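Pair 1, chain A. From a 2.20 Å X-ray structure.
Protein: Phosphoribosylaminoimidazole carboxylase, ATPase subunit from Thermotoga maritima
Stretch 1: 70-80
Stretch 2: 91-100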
# COMPACT_ATOMS: atom_id res chain seq x y z
N LEU A 70 -12.01 15.63 6.23
CA LEU A 70 -11.87 16.72 7.19
C LEU A 70 -13.24 17.08 7.76
O LEU A 70 -14.26 16.71 7.20
CB LEU A 70 -11.24 17.96 6.53
CG LEU A 70 -12.13 18.89 5.69
CD1 LEU A 70 -11.37 20.17 5.40
CD2 LEU A 70 -12.55 18.20 4.41
N GLU A 71 -13.26 17.80 8.88
CA GLU A 71 -14.51 18.16 9.51
C GLU A 71 -15.06 19.52 9.11
O GLU A 71 -16.28 19.71 9.06
CB GLU A 71 -14.38 18.10 11.03
CG GLU A 71 -14.14 16.69 11.58
CD GLU A 71 -12.67 16.35 11.73
OE1 GLU A 71 -11.91 16.56 10.77
OE2 GLU A 71 -12.29 15.86 12.82
N HIS A 72 -14.17 20.46 8.83
CA HIS A 72 -14.59 21.81 8.44
C HIS A 72 -15.23 21.79 7.07
O HIS A 72 -14.61 22.19 6.08
CB HIS A 72 -13.39 22.76 8.42
CG HIS A 72 -12.61 22.77 9.70
ND1 HIS A 72 -11.98 21.65 10.21
CD2 HIS A 72 -12.38 23.77 10.59
CE1 HIS A 72 -11.39 21.96 11.35
NE2 HIS A 72 -11.61 23.24 11.60
N ILE A 73 -16.46 21.31 7.00
CA ILE A 73 -17.18 21.24 5.73
C ILE A 73 -18.62 21.68 5.94
O ILE A 73 -19.09 21.75 7.08
CB ILE A 73 -17.17 19.81 5.15
CG1 ILE A 73 -17.89 18.85 6.10
CG2 ILE A 73 -15.75 19.36 4.95
CD1 ILE A 73 -17.83 17.40 5.66
N ASP A 74 -19.31 21.97 4.85
CA ASP A 74 -20.70 22.39 4.93
C ASP A 74 -21.52 21.21 5.43
O ASP A 74 -22.13 20.48 4.65
CB ASP A 74 -21.18 22.81 3.54
CG ASP A 74 -22.55 23.45 3.58
OD1 ASP A 74 -23.18 23.44 4.66
OD2 ASP A 74 -22.98 23.95 2.53
N VAL A 75 -21.54 21.03 6.75
CA VAL A 75 -22.27 19.93 7.34
C VAL A 75 -23.78 20.05 7.17
O VAL A 75 -24.48 19.05 7.00
CB VAL A 75 -21.92 19.79 8.85
CG1 VAL A 75 -22.15 21.11 9.57
CG2 VAL A 75 -22.76 18.69 9.49
N GLN A 76 -24.30 21.28 7.20
CA GLN A 76 -25.74 21.49 7.07
C GLN A 76 -26.29 21.10 5.70
O GLN A 76 -27.39 20.53 5.62
CB GLN A 76 -26.10 22.94 7.39
CG GLN A 76 -25.91 23.33 8.86
CD GLN A 76 -26.73 22.48 9.83
OE1 GLN A 76 -27.96 22.43 9.75
NE2 GLN A 76 -26.05 21.81 10.76
N THR A 77 -25.56 21.38 4.63
CA THR A 77 -26.04 21.00 3.31
C THR A 77 -26.01 19.48 3.21
O THR A 77 -26.87 18.87 2.57
CB THR A 77 -25.19 21.61 2.17
OG1 THR A 77 -25.74 21.23 0.90
CG2 THR A 77 -23.77 21.11 2.23
N LEU A 78 -25.03 18.86 3.87
CA LEU A 78 -24.93 17.41 3.83
C LEU A 78 -26.10 16.78 4.57
O LEU A 78 -26.62 15.75 4.15
CB LEU A 78 -23.61 16.94 4.45
CG LEU A 78 -22.39 17.16 3.55
CD1 LEU A 78 -21.11 16.86 4.32
CD2 LEU A 78 -22.51 16.27 2.31
N LYS A 79 -26.51 17.41 5.67
CA LYS A 79 -27.63 16.91 6.45
C LYS A 79 -28.87 16.95 5.56
O LYS A 79 -29.70 16.05 5.59
CB LYS A 79 -27.86 17.78 7.68
CG LYS A 79 -28.97 17.27 8.58
CD LYS A 79 -29.30 18.23 9.73
CE LYS A 79 -28.18 18.32 10.76
NZ LYS A 79 -26.95 18.96 10.22
N LYS A 80 -28.98 18.00 4.77
CA LYS A 80 -30.11 18.15 3.86
C LYS A 80 -30.15 16.95 2.90
O LYS A 80 -31.15 16.25 2.82
CB LYS A 80 -29.96 19.47 3.08
CG LYS A 80 -30.97 19.68 1.97
CD LYS A 80 -30.92 21.12 1.44
CE LYS A 80 -31.90 21.35 0.29
NZ LYS A 80 -31.54 20.58 -0.93
N SER A 91 -22.47 9.88 8.95
CA SER A 91 -23.63 10.75 8.87
C SER A 91 -23.31 12.18 9.28
O SER A 91 -22.49 12.41 10.16
CB SER A 91 -24.75 10.23 9.76
OG SER A 91 -25.74 11.23 9.92
N PRO A 92 -23.96 13.16 8.63
CA PRO A 92 -23.76 14.58 8.93
C PRO A 92 -24.17 14.82 10.38
O PRO A 92 -23.66 15.73 11.04
CB PRO A 92 -24.70 15.27 7.95
CG PRO A 92 -24.75 14.32 6.80
CD PRO A 92 -24.89 13.00 7.50
N TYR A 93 -25.10 14.00 10.86
CA TYR A 93 -25.59 14.08 12.23
C TYR A 93 -24.47 13.69 13.20
O TYR A 93 -24.32 14.30 14.27
CB TYR A 93 -26.80 13.16 12.41
CG TYR A 93 -28.07 13.74 11.85
CD1 TYR A 93 -28.75 14.76 12.52
CD2 TYR A 93 -28.60 13.29 10.63
CE1 TYR A 93 -29.90 15.33 11.99
CE2 TYR A 93 -29.76 13.85 10.09
CZ TYR A 93 -30.40 14.87 10.78
OH TYR A 93 -31.53 15.46 10.26
N THR A 94 -23.69 12.68 12.84
CA THR A 94 -22.59 12.25 13.68
C THR A 94 -21.55 13.36 13.65
O THR A 94 -21.05 13.79 14.68
CB THR A 94 -21.94 10.95 13.15
OG1 THR A 94 -22.86 9.87 13.25
CG2 THR A 94 -20.69 10.62 13.97
N LEU A 95 -21.23 13.82 12.44
CA LEU A 95 -20.27 14.89 12.26
C LEU A 95 -20.71 16.09 13.11
O LEU A 95 -19.89 16.75 13.75
CB LEU A 95 -20.19 15.27 10.79
CG LEU A 95 -19.14 16.30 10.37
CD1 LEU A 95 -17.77 15.88 10.89
CD2 LEU A 95 -19.13 16.43 8.86
N GLU A 96 -22.01 16.35 13.12
CA GLU A 96 -22.58 17.47 13.87
C GLU A 96 -22.34 17.32 15.38
O GLU A 96 -22.01 18.29 16.06
CB GLU A 96 -24.08 17.56 13.58
CG GLU A 96 -24.75 18.81 14.11
CD GLU A 96 -26.19 18.91 13.64
OE1 GLU A 96 -26.95 17.95 13.88
OE2 GLU A 96 -26.55 19.95 13.04
N ILE A 97 -22.51 16.10 15.88
CA ILE A 97 -22.31 15.81 17.30
C ILE A 97 -20.85 15.98 17.71
O ILE A 97 -20.55 16.50 18.78
CB ILE A 97 -22.73 14.36 17.63
CG1 ILE A 97 -24.25 14.25 17.62
CG2 ILE A 97 -22.18 13.96 18.99
CD1 ILE A 97 -24.77 12.87 18.02
N ILE A 98 -19.94 15.54 16.85
CA ILE A 98 -18.51 15.62 17.13
C ILE A 98 -17.91 17.02 16.99
O ILE A 98 -17.02 17.40 17.75
CB ILE A 98 -17.73 14.64 16.23
CG1 ILE A 98 -18.26 13.22 16.45
CG2 ILE A 98 -16.24 14.71 16.55
CD1 ILE A 98 -17.65 12.19 15.53
N GLN A 99 -18.40 17.80 16.03
CA GLN A 99 -17.90 19.15 15.79
C GLN A 99 -17.94 20.09 17.00
O GLN A 99 -17.13 21.00 17.11
CB GLN A 99 -18.66 19.82 14.65
CG GLN A 99 -18.33 19.28 13.28
CD GLN A 99 -18.69 20.26 12.20
OE1 GLN A 99 -19.81 20.79 12.16
NE2 GLN A 99 -17.75 20.52 11.30
N ASP A 100 -18.91 19.88 17.88
CA ASP A 100 -19.04 20.72 19.06
C ASP A 100 -18.69 19.89 20.28
O ASP A 100 -19.39 18.94 20.63
CB ASP A 100 -20.46 21.27 19.15
CG ASP A 100 -20.71 22.04 20.43
OD1 ASP A 100 -21.76 22.72 20.51
OD2 ASP A 100 -19.88 21.97 21.35
O HOH W 1 -18.53 22.97 9.32

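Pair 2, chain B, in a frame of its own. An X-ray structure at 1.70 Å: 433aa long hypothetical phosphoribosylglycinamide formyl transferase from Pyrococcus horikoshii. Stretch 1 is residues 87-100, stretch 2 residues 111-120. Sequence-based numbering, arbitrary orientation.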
# COMPACT_ATOMS: atom_id res chain seq x y z
N ILE B 87 -7.30 3.59 -18.38
CA ILE B 87 -7.57 2.34 -17.66
C ILE B 87 -9.02 2.17 -17.29
O ILE B 87 -9.48 2.72 -16.28
CB ILE B 87 -6.68 2.33 -16.39
CG1 ILE B 87 -5.21 2.56 -16.76
CG2 ILE B 87 -6.84 1.00 -15.65
CD1 ILE B 87 -4.19 2.59 -15.57
N PRO B 88 -9.77 1.44 -18.11
CA PRO B 88 -11.19 1.21 -17.82
C PRO B 88 -11.28 0.25 -16.65
O PRO B 88 -10.64 -0.80 -16.67
CB PRO B 88 -11.73 0.56 -19.11
CG PRO B 88 -10.67 0.67 -20.12
CD PRO B 88 -9.34 0.80 -19.37
N GLU B 89 -12.06 0.60 -15.62
CA GLU B 89 -12.18 -0.25 -14.45
C GLU B 89 -13.53 -0.97 -14.42
O GLU B 89 -13.73 -1.92 -13.66
CB GLU B 89 -11.99 0.61 -13.21
CG GLU B 89 -10.63 1.29 -13.22
CD GLU B 89 -9.53 0.32 -12.82
OE1 GLU B 89 -9.32 -0.73 -13.50
OE2 GLU B 89 -8.88 0.62 -11.80
N ILE B 90 -14.42 -0.54 -15.29
CA ILE B 90 -15.73 -1.15 -15.42
C ILE B 90 -16.09 -1.38 -16.87
O ILE B 90 -15.41 -0.90 -17.77
CB ILE B 90 -16.79 -0.28 -14.77
CG1 ILE B 90 -16.77 1.13 -15.37
CG2 ILE B 90 -16.50 -0.20 -13.30
CD1 ILE B 90 -18.00 1.96 -15.00
N GLU B 91 -17.14 -2.16 -17.09
CA GLU B 91 -17.61 -2.45 -18.44
C GLU B 91 -18.53 -1.34 -18.96
O GLU B 91 -18.57 -1.09 -20.16
CB GLU B 91 -18.37 -3.79 -18.45
CG GLU B 91 -18.88 -4.16 -19.81
CD GLU B 91 -20.20 -4.92 -19.73
OE1 GLU B 91 -20.26 -5.92 -18.96
OE2 GLU B 91 -21.16 -4.51 -20.45
N ALA B 92 -19.25 -0.67 -18.04
CA ALA B 92 -20.21 0.39 -18.41
C ALA B 92 -19.56 1.72 -18.79
O ALA B 92 -19.73 2.75 -18.14
CB ALA B 92 -21.21 0.60 -17.30
N ILE B 93 -18.78 1.66 -19.85
CA ILE B 93 -18.10 2.82 -20.38
C ILE B 93 -18.49 2.88 -21.85
O ILE B 93 -18.74 1.86 -22.49
CB ILE B 93 -16.57 2.68 -20.21
CG1 ILE B 93 -16.20 2.85 -18.73
CG2 ILE B 93 -15.85 3.70 -21.04
CD1 ILE B 93 -14.81 2.35 -18.43
N ASN B 94 -18.55 4.08 -22.41
CA ASN B 94 -18.88 4.18 -23.83
C ASN B 94 -17.81 3.46 -24.65
O ASN B 94 -16.64 3.86 -24.66
CB ASN B 94 -18.95 5.66 -24.24
CG ASN B 94 -19.43 5.84 -25.68
OD1 ASN B 94 -18.73 5.50 -26.64
ND2 ASN B 94 -20.64 6.38 -25.82
N LEU B 95 -18.21 2.39 -25.37
CA LEU B 95 -17.21 1.63 -26.15
C LEU B 95 -16.69 2.35 -27.39
O LEU B 95 -15.51 2.25 -27.73
CB LEU B 95 -17.77 0.25 -26.51
CG LEU B 95 -18.32 -0.59 -25.36
CD1 LEU B 95 -19.04 -1.83 -25.96
CD2 LEU B 95 -17.20 -1.01 -24.38
N ASP B 96 -17.55 3.08 -28.09
CA ASP B 96 -17.07 3.84 -29.24
C ASP B 96 -15.97 4.82 -28.79
O ASP B 96 -15.02 5.08 -29.50
CB ASP B 96 -18.20 4.69 -29.88
CG ASP B 96 -19.15 3.85 -30.74
OD1 ASP B 96 -18.88 2.66 -30.95
OD2 ASP B 96 -20.17 4.40 -31.19
N ALA B 97 -16.12 5.40 -27.61
CA ALA B 97 -15.12 6.35 -27.15
C ALA B 97 -13.76 5.67 -27.05
O ALA B 97 -12.74 6.23 -27.47
CB ALA B 97 -15.50 6.95 -25.75
N LEU B 98 -13.73 4.50 -26.42
CA LEU B 98 -12.46 3.78 -26.27
C LEU B 98 -11.81 3.53 -27.64
O LEU B 98 -10.60 3.71 -27.80
CB LEU B 98 -12.68 2.46 -25.49
CG LEU B 98 -13.22 2.59 -24.06
CD1 LEU B 98 -13.33 1.16 -23.42
CD2 LEU B 98 -12.30 3.50 -23.22
N PHE B 99 -12.60 3.13 -28.64
CA PHE B 99 -11.99 2.86 -29.94
C PHE B 99 -11.48 4.15 -30.54
O PHE B 99 -10.44 4.16 -31.19
CB PHE B 99 -13.00 2.23 -30.93
CG PHE B 99 -13.29 0.76 -30.68
CD1 PHE B 99 -14.47 0.34 -30.09
CD2 PHE B 99 -12.36 -0.21 -31.07
CE1 PHE B 99 -14.75 -1.00 -29.91
CE2 PHE B 99 -12.63 -1.58 -30.89
CZ PHE B 99 -13.81 -1.97 -30.32
N GLU B 100 -12.21 5.26 -30.32
CA GLU B 100 -11.76 6.53 -30.90
C GLU B 100 -10.46 7.04 -30.25
O GLU B 100 -9.58 7.57 -30.93
CB GLU B 100 -12.86 7.58 -30.74
CG GLU B 100 -14.03 7.31 -31.68
CD GLU B 100 -15.14 8.32 -31.58
OE1 GLU B 100 -14.91 9.42 -31.01
OE2 GLU B 100 -16.24 7.99 -32.09
N ASN B 111 -6.49 -3.06 -24.75
CA ASN B 111 -6.79 -2.43 -26.06
C ASN B 111 -8.31 -2.25 -26.01
O ASN B 111 -9.00 -2.85 -25.17
CB ASN B 111 -6.35 -3.26 -27.34
CG ASN B 111 -6.71 -4.71 -27.24
OD1 ASN B 111 -7.86 -5.07 -27.02
ND2 ASN B 111 -5.70 -5.57 -27.42
N ALA B 112 -8.84 -1.43 -26.90
CA ALA B 112 -10.27 -1.16 -26.88
C ALA B 112 -11.11 -2.40 -27.21
O ALA B 112 -12.13 -2.66 -26.59
CB ALA B 112 -10.59 0.00 -27.88
N ARG B 113 -10.63 -3.19 -28.17
CA ARG B 113 -11.38 -4.37 -28.59
C ARG B 113 -11.63 -5.37 -27.47
O ARG B 113 -12.71 -5.97 -27.39
CB ARG B 113 -10.62 -5.02 -29.76
CG ARG B 113 -11.37 -6.26 -30.32
CD ARG B 113 -11.03 -6.50 -31.79
NE ARG B 113 -12.02 -7.37 -32.44
CZ ARG B 113 -12.04 -8.70 -32.35
NH1 ARG B 113 -11.10 -9.31 -31.63
NH2 ARG B 113 -13.00 -9.41 -32.93
N ALA B 114 -10.67 -5.52 -26.56
CA ALA B 114 -10.86 -6.48 -25.46
C ALA B 114 -12.05 -6.16 -24.60
O ALA B 114 -12.77 -7.06 -24.18
CB ALA B 114 -9.57 -6.59 -24.58
N THR B 115 -12.28 -4.88 -24.31
CA THR B 115 -13.42 -4.52 -23.49
C THR B 115 -14.70 -4.74 -24.27
O THR B 115 -15.70 -5.25 -23.72
CB THR B 115 -13.30 -3.06 -23.02
OG1 THR B 115 -12.21 -3.00 -22.10
CG2 THR B 115 -14.57 -2.56 -22.31
N TRP B 116 -14.66 -4.44 -25.55
CA TRP B 116 -15.85 -4.62 -26.39
C TRP B 116 -16.18 -6.12 -26.54
O TRP B 116 -17.36 -6.48 -26.55
CB TRP B 116 -15.58 -3.94 -27.74
CG TRP B 116 -16.57 -4.20 -28.81
CD1 TRP B 116 -17.72 -3.50 -29.06
CD2 TRP B 116 -16.45 -5.18 -29.84
NE1 TRP B 116 -18.32 -3.98 -30.21
CE2 TRP B 116 -17.56 -5.02 -30.71
CE3 TRP B 116 -15.51 -6.18 -30.12
CZ2 TRP B 116 -17.75 -5.82 -31.84
CZ3 TRP B 116 -15.70 -6.98 -31.25
CH2 TRP B 116 -16.80 -6.79 -32.09
N ILE B 117 -15.17 -6.98 -26.62
CA ILE B 117 -15.43 -8.40 -26.71
C ILE B 117 -15.97 -8.96 -25.41
O ILE B 117 -17.02 -9.59 -25.40
CB ILE B 117 -14.16 -9.19 -27.05
CG1 ILE B 117 -13.79 -8.97 -28.50
CG2 ILE B 117 -14.36 -10.70 -26.74
CD1 ILE B 117 -12.52 -9.71 -28.92
N ALA B 118 -15.29 -8.66 -24.31
CA ALA B 118 -15.67 -9.21 -23.02
C ALA B 118 -17.03 -8.81 -22.50
O ALA B 118 -17.60 -9.48 -21.64
CB ALA B 118 -14.58 -8.88 -21.95
N MET B 119 -17.58 -7.73 -23.02
CA MET B 119 -18.87 -7.32 -22.51
C MET B 119 -20.07 -7.94 -23.22
O MET B 119 -21.21 -7.67 -22.85
CB MET B 119 -18.95 -5.80 -22.55
CG MET B 119 -18.83 -5.21 -23.91
SD MET B 119 -20.46 -5.24 -24.64
CE MET B 119 -21.35 -4.07 -23.51
N HIS B 120 -19.80 -8.78 -24.21
CA HIS B 120 -20.86 -9.44 -24.99
C HIS B 120 -20.62 -10.95 -24.90
O HIS B 120 -19.64 -11.46 -25.45
CB HIS B 120 -20.75 -8.96 -26.44
CG HIS B 120 -21.94 -9.29 -27.28
ND1 HIS B 120 -22.22 -10.57 -27.72
CD2 HIS B 120 -22.92 -8.50 -27.78
CE1 HIS B 120 -23.31 -10.55 -28.47
NE2 HIS B 120 -23.75 -9.30 -28.52

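A backbone arrangement fixes where side chains begin, but not the chemistry by which they meet, and these two pairs illustrate the principle well. In each, a loop leads into a helix that runs nearly antiparallel to a second helix: the axes lie 9.3 Å apart at 151° in pair 1 and 9.2 Å apart at 159° in pair 2. Fourteen central residues superpose with an RMSD of 0.7 Å, and the surface buried is similar, 565 and 538 Å².

The start of the first helix is built alike in both. Asp A74 matches Asn B94, and each caps the helix through OD1, which accepts from Thr A77 N at 3.1 Å in pair 1 and from Ala B97 N at 2.8 Å in pair 2. Either side chain can supply the carbonyl-like oxygen that an unpaired backbone NH requires.

Immediately after the cap, the matched positions Val A75 and Leu B95 both point toward the opposing helix. Val A75 sits as a knob among Pro A92, Leu A95, Glu A96 and Gln A99. The longer Leu B95 reaches Thr B115, Trp B116 and Met B119, the counterparts of the last three; its CD2 lies 3.7 Å from Thr B115 CG2, and its CD1 lies 3.8 Å from Trp B116 CD1, at the edge of the indole. Nearby, Leu A78 and Leu B98 keep the same role against a small partner: Leu A78 CB is 3.7 Å from Pro A92 CG, and Leu B98 CB is 4.0 Å from Ala B112 CB.

A clear chemical contrast lies at Lys A79 and Phe B99, whose side-chain centres nevertheless fall 0.8 Å apart. Lys A79 NZ forms a salt bridge with Glu A96 OE2 at 3.0 Å, and the same oxygen accepts a hydrogen bond from Gln A76 NE2, also at 3.0 Å. The hydrogen bond within the salt bridge is weak, but the one carboxylate oxygen still gathers two donors from the facing helix. In pair 2, Trp B116 occupies the position of Glu A96, and the edge of Phe B99 turns toward its face, with planes at 76°. Ala B112 CB covers a face of the phenyl ring, 4.0 Å from its centroid. Where pair 1 has charge pairing, pair 2 has aromatic packing, and no hydrogen bond crosses between the stretches of pair 2.

At the far end, Gln A99 matches Met B119. The oxygen of water 1 (O) lies 3.2 Å from Gln A99 NE2, from which it accepts, and 2.6 Å from Ile A73 O, to which the water donates, whereas Met B119 SD packs 3.9 Å from Leu B95 CD1. The scaffold is common; pair 1 combines apolar packing with a salt bridge and a hydrogen bond, while pair 2 packs largely with apolar and aromatic groups.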